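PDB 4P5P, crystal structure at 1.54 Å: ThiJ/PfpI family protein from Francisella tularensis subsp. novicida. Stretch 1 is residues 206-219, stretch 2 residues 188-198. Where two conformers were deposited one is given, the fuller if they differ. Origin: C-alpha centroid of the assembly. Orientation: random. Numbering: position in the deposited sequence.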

ATOM      1  N   ALA A 206       2.226  -6.508  -4.717  1.00 12.53           N
ATOM      2  CA  ALA A 206       2.448  -7.685  -3.885  1.00 12.59           C
ATOM      3  C   ALA A 206       1.102  -8.159  -3.358  1.00 12.68           C
ATOM      4  O   ALA A 206       0.181  -7.370  -3.166  1.00 14.20           O
ATOM      5  CB  ALA A 206       3.408  -7.373  -2.749  1.00 12.94           C
ATOM      6  N   GLN A 207       0.979  -9.460  -3.140  1.00 13.70           N
ATOM      7  CA  GLN A 207      -0.332 -10.069  -2.971  1.00 14.71           C
ATOM      8  C   GLN A 207      -0.918  -9.991  -1.556  1.00 15.06           C
ATOM      9  O   GLN A 207      -2.114  -9.782  -1.406  1.00 14.79           O
ATOM     10  CB  GLN A 207      -0.244 -11.530  -3.403  1.00 15.80           C
ATOM     11  CG  GLN A 207      -1.562 -12.270  -3.391  1.00 16.64           C
ATOM     12  CD  GLN A 207      -1.427 -13.655  -3.977  1.00 18.63           C
ATOM     13  OE1 GLN A 207      -0.602 -13.880  -4.862  1.00 18.79           O
ATOM     14  NE2 GLN A 207      -2.227 -14.592  -3.484  1.00 19.80           N
ATOM     15  N   ASN A 208      -0.081 -10.155  -0.534  1.00 14.10           N
ATOM     16  CA  ASN A 208      -0.563 -10.460   0.809  1.00 14.12           C
ATOM     17  C   ASN A 208       0.505 -10.103   1.851  1.00 14.44           C
ATOM     18  O   ASN A 208       1.608  -9.714   1.490  1.00 14.19           O
ATOM     19  CB  ASN A 208      -0.963 -11.942   0.868  1.00 16.16           C
ATOM     20  CG  ASN A 208       0.127 -12.848   0.362  1.00 17.09           C
ATOM     21  OD1 ASN A 208       1.309 -12.580   0.570  1.00 16.98           O
ATOM     22  ND2 ASN A 208      -0.260 -13.926  -0.340  1.00 19.20           N
ATOM     23  N   PRO A 209       0.170 -10.189   3.151  1.00 14.94           N
ATOM     24  CA  PRO A 209       1.170  -9.829   4.157  1.00 15.43           C
ATOM     25  C   PRO A 209       2.415 -10.705   4.053  1.00 15.58           C
ATOM     26  O   PRO A 209       3.517 -10.261   4.401  1.00 16.17           O
ATOM     27  CB  PRO A 209       0.435 -10.065   5.477  1.00 16.13           C
ATOM     28  CG  PRO A 209      -1.000  -9.945   5.139  1.00 15.90           C
ATOM     29  CD  PRO A 209      -1.131 -10.500   3.764  1.00 15.16           C
ATOM     30  N   GLN A 210       2.234 -11.933   3.563  1.00 16.14           N
ATOM     31  CA  GLN A 210       3.337 -12.875   3.445  1.00 17.15           C
ATOM     32  C   GLN A 210       4.302 -12.488   2.329  1.00 17.99           C
ATOM     33  O   GLN A 210       5.356 -13.104   2.179  1.00 19.96           O
ATOM     34  CB  GLN A 210       2.809 -14.289   3.207  1.00 19.00           C
ATOM     35  CG  GLN A 210       1.969 -14.831   4.350  1.00 19.68           C
ATOM     36  CD  GLN A 210       0.544 -14.295   4.386  1.00 20.30           C
ATOM     37  OE1 GLN A 210       0.060 -13.693   3.427  1.00 19.94           O
ATOM     38  NE2 GLN A 210      -0.132 -14.500   5.519  1.00 23.20           N
ATOM     39  N   SER A 211       3.936 -11.473   1.547  1.00 17.51           N
ATOM     40  CA  SER A 211       4.757 -10.993   0.441  1.00 16.50           C
ATOM     41  C   SER A 211       5.611  -9.789   0.806  1.00 15.64           C
ATOM     42  O   SER A 211       6.360  -9.295  -0.039  1.00 14.69           O
ATOM     43  CB  SER A 211       3.879 -10.584  -0.746  1.00 17.12           C
ATOM     44  OG  SER A 211       3.008 -11.615  -1.147  1.00 17.57           O
ATOM     45  N   ALA A 212       5.499  -9.316   2.046  1.00 15.76           N
ATOM     46  CA  ALA A 212       6.086  -8.034   2.419  1.00 16.34           C
ATOM     47  C   ALA A 212       7.608  -7.979   2.242  1.00 16.58           C
ATOM     48  O   ALA A 212       8.153  -6.956   1.812  1.00 17.60           O
ATOM     49  CB  ALA A 212       5.724  -7.708   3.863  1.00 17.00           C
ATOM     50  N   THR A 213       8.293  -9.062   2.601  1.00 18.73           N
ATOM     51  CA  THR A 213       9.751  -9.118   2.504  1.00 21.21           C
ATOM     52  C   THR A 213      10.227  -8.956   1.070  1.00 20.03           C
ATOM     53  O   THR A 213      11.058  -8.093   0.770  1.00 19.44           O
ATOM     54  CB  THR A 213      10.296 -10.451   3.075  1.00 24.01           C
ATOM     55  OG1 THR A 213      10.115 -10.467   4.492  1.00 26.15           O
ATOM     56  CG2 THR A 213      11.772 -10.625   2.773  1.00 25.40           C
ATOM     57  N   ASP A 214       9.702  -9.787   0.178  1.00 19.11           N
ATOM     58  CA  ASP A 214      10.125  -9.754  -1.209  1.00 19.12           C
ATOM     59  C   ASP A 214       9.656  -8.473  -1.895  1.00 17.51           C
ATOM     60  O   ASP A 214      10.284  -7.996  -2.830  1.00 18.01           O
ATOM     61  CB  ASP A 214       9.594 -10.976  -1.950  1.00 23.00           C
ATOM     62  CG  ASP A 214      10.505 -12.189  -1.810  1.00 27.01           C
ATOM     63  OD1 ASP A 214      11.451 -12.161  -0.992  1.00 28.53           O
ATOM     64  OD2 ASP A 214      10.270 -13.182  -2.525  1.00 29.20           O
ATOM     65  N   PHE A 215       8.542  -7.936  -1.414  1.00 15.31           N
ATOM     66  CA  PHE A 215       8.017  -6.658  -1.882  1.00 13.60           C
ATOM     67  C   PHE A 215       9.059  -5.583  -1.639  1.00 13.26           C
ATOM     68  O   PHE A 215       9.435  -4.842  -2.554  1.00 13.47           O
ATOM     69  CB  PHE A 215       6.697  -6.363  -1.151  1.00 12.88           C
ATOM     70  CG  PHE A 215       6.077  -5.011  -1.440  1.00 11.77           C
ATOM     71  CD1 PHE A 215       5.682  -4.654  -2.713  1.00 12.31           C
ATOM     72  CD2 PHE A 215       5.795  -4.138  -0.387  1.00 10.86           C
ATOM     73  CE1 PHE A 215       5.067  -3.439  -2.946  1.00 13.43           C
ATOM     74  CE2 PHE A 215       5.185  -2.927  -0.616  1.00 12.39           C
ATOM     75  CZ  PHE A 215       4.816  -2.581  -1.883  1.00 13.36           C
ATOM     76  N   ALA A 216       9.537  -5.515  -0.399  1.00 13.99           N
ATOM     77  CA  ALA A 216      10.538  -4.525  -0.023  1.00 15.29           C
ATOM     78  C   ALA A 216      11.832  -4.711  -0.806  1.00 16.09           C
ATOM     79  O   ALA A 216      12.465  -3.734  -1.219  1.00 17.79           O
ATOM     80  CB  ALA A 216      10.815  -4.602   1.472  1.00 16.48           C
ATOM     81  N   LYS A 217      12.243  -5.966  -0.976  1.00 16.73           N
ATOM     82  CA  LYS A 217      13.440  -6.274  -1.747  1.00 19.23           C
ATOM     83  C   LYS A 217      13.343  -5.715  -3.167  1.00 19.06           C
ATOM     84  O   LYS A 217      14.285  -5.097  -3.671  1.00 20.04           O
ATOM     85  CB  LYS A 217      13.680  -7.785  -1.812  1.00 25.15           C
ATOM     86  CG  LYS A 217      14.092  -8.423  -0.495  1.00 31.11           C
ATOM     87  CD  LYS A 217      14.170  -9.943  -0.629  1.00 35.70           C
ATOM     88  CE  LYS A 217      14.588 -10.612   0.673  1.00 38.49           C
ATOM     89  NZ  LYS A 217      14.473 -12.097   0.595  1.00 41.10           N
ATOM     90  N   ALA A 218      12.199  -5.937  -3.805  1.00 18.58           N
ATOM     91  CA  ALA A 218      11.966  -5.469  -5.165  1.00 19.91           C
ATOM     92  C   ALA A 218      11.996  -3.940  -5.254  1.00 18.55           C
ATOM     93  O   ALA A 218      12.569  -3.367  -6.176  1.00 20.63           O
ATOM     94  CB  ALA A 218      10.655  -5.991  -5.663  1.00 20.32           C
ATOM     95  N   ILE A 219      11.380  -3.285  -4.280  1.00 17.50           N
ATOM     96  CA  ILE A 219      11.375  -1.838  -4.246  1.00 17.45           C
ATOM     97  C   ILE A 219      12.792  -1.303  -4.141  1.00 18.97           C
ATOM     98  O   ILE A 219      13.186  -0.412  -4.892  1.00 19.05           O
ATOM     99  CB  ILE A 219      10.545  -1.333  -3.057  1.00 16.31           C
ATOM    100  CG1 ILE A 219       9.062  -1.644  -3.278  1.00 16.68           C
ATOM    101  CG2 ILE A 219      10.734   0.172  -2.854  1.00 15.99           C
ATOM    102  CD1 ILE A 219       8.225  -1.467  -2.045  1.00 16.44           C
TER
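Stretch 2, residues 188-198: SSASEWQSYVK

Stretch 2 runs antiparallel to the start of stretch 1, and all five direct hydrogen bonds between them use the backbone of stretch 2. The extended side chain of Gln207 (chi1 and chi2 both t) reaches Ala190 and pairs with both of its backbone polar groups: Ala190 N donates to Gln207 OE1 at 2.8 Å, and Gln207 NE2 donates to Ala190 O at 3.2 Å. Asn208 ND2 donates to Gln194 O, also at 2.8 Å, just where the chain leaves the type II turn Ser191–Gln194, itself closed by Gln194 N to Ser191 O at 3.1 Å. Two residues further on, Tyr196 N donates to Ser211 OG at 3.0 Å; that hydroxyl in turn donates to Asn208 OD1 at 2.6 Å, so its proton is committed and its oxygen is free to accept. Gln207 N to Tyr196 O (3.1 Å) completes the set and leads into the bridge between Ala206 and Val197, a non-hydrogen-bonded antiparallel pair with CA atoms 4.4 Å apart.

Two waters extend the contact at Ser195: one links its OG to Gln210 O and Asp214 N, the other to Asp214 OD2.

From the bridge, the Val197 side chain also reaches the helix that begins at Ala212. Val197 CG2 lies 4.1 Å from Ala206 CB, its bridge partner, and 4.3 Å from Phe215 CB in the helix, while Val197 CG1 meets Ala218 CB at 4.2 Å.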

ATOM      1  N   SER A 188      -2.659 -11.499 -11.782  1.00 15.51           N
ATOM      2  CA  SER A 188      -2.343 -12.884 -11.433  1.00 14.49           C
ATOM      3  C   SER A 188      -2.104 -13.001  -9.940  1.00 15.62           C
ATOM      4  O   SER A 188      -1.896 -12.000  -9.252  1.00 16.42           O
ATOM      5  CB  SER A 188      -1.120 -13.394 -12.195  1.00 15.31           C
ATOM      6  OG  SER A 188       0.065 -12.751 -11.775  1.00 16.73           O
ATOM      7  N   SER A 189      -2.147 -14.231  -9.433  1.00 15.33           N
ATOM      8  CA  SER A 189      -1.875 -14.486  -8.023  1.00 16.04           C
ATOM      9  C   SER A 189      -1.247 -15.854  -7.834  1.00 16.52           C
ATOM     10  O   SER A 189      -1.413 -16.763  -8.663  1.00 16.93           O
ATOM     11  CB  SER A 189      -3.162 -14.384  -7.179  1.00 17.28           C
ATOM     12  OG  SER A 189      -4.094 -15.414  -7.498  1.00 19.44           O
ATOM     13  N   ALA A 190      -0.519 -15.988  -6.739  1.00 18.13           N
ATOM     14  CA  ALA A 190      -0.015 -17.280  -6.328  1.00 20.05           C
ATOM     15  C   ALA A 190      -1.036 -17.941  -5.423  1.00 21.37           C
ATOM     16  O   ALA A 190      -2.082 -17.380  -5.133  1.00 21.61           O
ATOM     17  CB  ALA A 190       1.318 -17.129  -5.621  1.00 18.92           C
ATOM     18  N   SER A 191      -0.732 -19.152  -4.984  0.55 22.40           N
ATOM     19  CA  SER A 191      -1.584 -19.844  -4.031  0.55 23.02           C
ATOM     20  C   SER A 191      -1.752 -19.016  -2.759  0.55 23.97           C
ATOM     21  O   SER A 191      -0.900 -18.184  -2.447  0.55 24.09           O
ATOM     22  CB  SER A 191      -0.989 -21.206  -3.700  0.55 24.03           C
ATOM     23  OG  SER A 191      -1.915 -21.991  -2.988  0.55 23.41           O
ATOM     24  N   GLU A 192      -2.840 -19.235  -2.023  1.00 25.07           N
ATOM     25  CA  GLU A 192      -3.143 -18.394  -0.847  1.00 26.73           C
ATOM     26  C   GLU A 192      -2.008 -18.310   0.186  1.00 25.24           C
ATOM     27  O   GLU A 192      -1.364 -19.310   0.537  1.00 25.95           O
ATOM     28  CB  GLU A 192      -4.419 -18.867  -0.136  1.00 27.83           C
ATOM     29  CG  GLU A 192      -4.341 -20.258   0.510  1.00 29.83           C
ATOM     30  CD  GLU A 192      -5.011 -21.341  -0.311  1.00 31.53           C
ATOM     31  OE1 GLU A 192      -5.280 -21.107  -1.509  1.00 33.45           O
ATOM     32  OE2 GLU A 192      -5.261 -22.439   0.242  1.00 32.06           O
ATOM     33  N   TRP A 193      -1.774 -17.083   0.644  1.00 24.26           N
ATOM     34  CA  TRP A 193      -0.793 -16.773   1.688  1.00 22.67           C
ATOM     35  C   TRP A 193       0.644 -17.075   1.287  1.00 23.03           C
ATOM     36  O   TRP A 193       1.540 -17.072   2.137  1.00 24.36           O
ATOM     37  CB  TRP A 193      -1.131 -17.518   2.970  1.00 23.51           C
ATOM     38  CG  TRP A 193      -2.586 -17.536   3.261  1.00 24.33           C
ATOM     39  CD1 TRP A 193      -3.365 -18.637   3.455  1.00 24.41           C
ATOM     40  CD2 TRP A 193      -3.456 -16.402   3.371  1.00 23.80           C
ATOM     41  NE1 TRP A 193      -4.666 -18.259   3.690  1.00 25.29           N
ATOM     42  CE2 TRP A 193      -4.748 -16.893   3.644  1.00 24.81           C
ATOM     43  CE3 TRP A 193      -3.267 -15.021   3.269  1.00 23.44           C
ATOM     44  CZ2 TRP A 193      -5.847 -16.047   3.822  1.00 25.25           C
ATOM     45  CZ3 TRP A 193      -4.356 -14.187   3.447  1.00 23.54           C
ATOM     46  CH2 TRP A 193      -5.628 -14.702   3.716  1.00 24.84           C
ATOM     47  N   GLN A 194       0.867 -17.290  -0.005  1.00 22.27           N
ATOM     48  CA  GLN A 194       2.213 -17.416  -0.548  1.00 23.27           C
ATOM     49  C   GLN A 194       2.747 -16.057  -0.991  1.00 21.48           C
ATOM     50  O   GLN A 194       1.990 -15.216  -1.465  1.00 22.56           O
ATOM     51  CB  GLN A 194       2.221 -18.386  -1.726  1.00 26.46           C
ATOM     52  CG  GLN A 194       1.733 -19.763  -1.364  1.00 30.86           C
ATOM     53  CD  GLN A 194       2.675 -20.461  -0.415  1.00 34.91           C
ATOM     54  OE1 GLN A 194       3.737 -20.935  -0.822  1.00 37.67           O
ATOM     55  NE2 GLN A 194       2.296 -20.530   0.856  1.00 35.58           N
ATOM     56  N   SER A 195       4.049 -15.854  -0.846  1.00 20.54           N
ATOM     57  CA  SER A 195       4.685 -14.615  -1.273  1.00 18.73           C
ATOM     58  C   SER A 195       4.635 -14.507  -2.792  1.00 20.03           C
ATOM     59  O   SER A 195       5.009 -15.443  -3.514  1.00 21.79           O
ATOM     60  CB  SER A 195       6.127 -14.555  -0.784  1.00 18.90           C
ATOM     61  OG  SER A 195       6.752 -13.338  -1.168  1.00 18.94           O
ATOM     62  N   TYR A 196       4.165 -13.358  -3.272  1.00 18.67           N
ATOM     63  CA  TYR A 196       3.999 -13.131  -4.704  1.00 17.56           C
ATOM     64  C   TYR A 196       4.114 -11.652  -5.018  1.00 16.42           C
ATOM     65  O   TYR A 196       3.343 -10.843  -4.505  1.00 16.20           O
ATOM     66  CB  TYR A 196       2.657 -13.664  -5.177  1.00 17.68           C
ATOM     67  CG  TYR A 196       2.517 -13.746  -6.683  1.00 17.29           C
ATOM     68  CD1 TYR A 196       3.342 -14.570  -7.431  1.00 17.93           C
ATOM     69  CD2 TYR A 196       1.540 -13.027  -7.357  1.00 17.22           C
ATOM     70  CE1 TYR A 196       3.205 -14.669  -8.804  1.00 16.55           C
ATOM     71  CE2 TYR A 196       1.394 -13.125  -8.736  1.00 16.45           C
ATOM     72  CZ  TYR A 196       2.233 -13.946  -9.455  1.00 16.89           C
ATOM     73  OH  TYR A 196       2.095 -14.039 -10.830  1.00 17.67           O
ATOM     74  N   VAL A 197       5.096 -11.323  -5.848  1.00 16.39           N
ATOM     75  CA  VAL A 197       5.405  -9.950  -6.208  1.00 15.36           C
ATOM     76  C   VAL A 197       5.523  -9.810  -7.721  1.00 16.18           C
ATOM     77  O   VAL A 197       6.208 -10.589  -8.378  1.00 17.37           O
ATOM     78  CB  VAL A 197       6.713  -9.483  -5.542  1.00 16.56           C
ATOM     79  CG1 VAL A 197       7.056  -8.048  -5.936  1.00 16.26           C
ATOM     80  CG2 VAL A 197       6.603  -9.614  -4.032  1.00 17.71           C
ATOM     81  N   LYS A 198       4.852  -8.793  -8.256  1.00 14.30           N
ATOM     82  CA  LYS A 198       4.925  -8.451  -9.664  1.00 15.26           C
ATOM     83  C   LYS A 198       5.590  -7.098  -9.861  1.00 15.55           C
ATOM     84  O   LYS A 198       5.423  -6.202  -9.035  1.00 14.91           O
ATOM     85  CB  LYS A 198       3.523  -8.430 -10.274  1.00 16.25           C
ATOM     86  CG  LYS A 198       2.818  -9.795 -10.247  1.00 16.99           C
ATOM     87  CD  LYS A 198       3.552 -10.877 -11.049  1.00 19.35           C
ATOM     88  CE  LYS A 198       3.737 -10.500 -12.492  1.00 20.14           C
ATOM     89  NZ  LYS A 198       4.291 -11.611 -13.317  1.00 22.96           N
TER
HETATM   90  O   HOH W   1       8.131 -12.161   1.063  1.00 27.22           O
HETATM   91  O   HOH W   2       7.934 -13.597  -3.644  1.00 29.69           O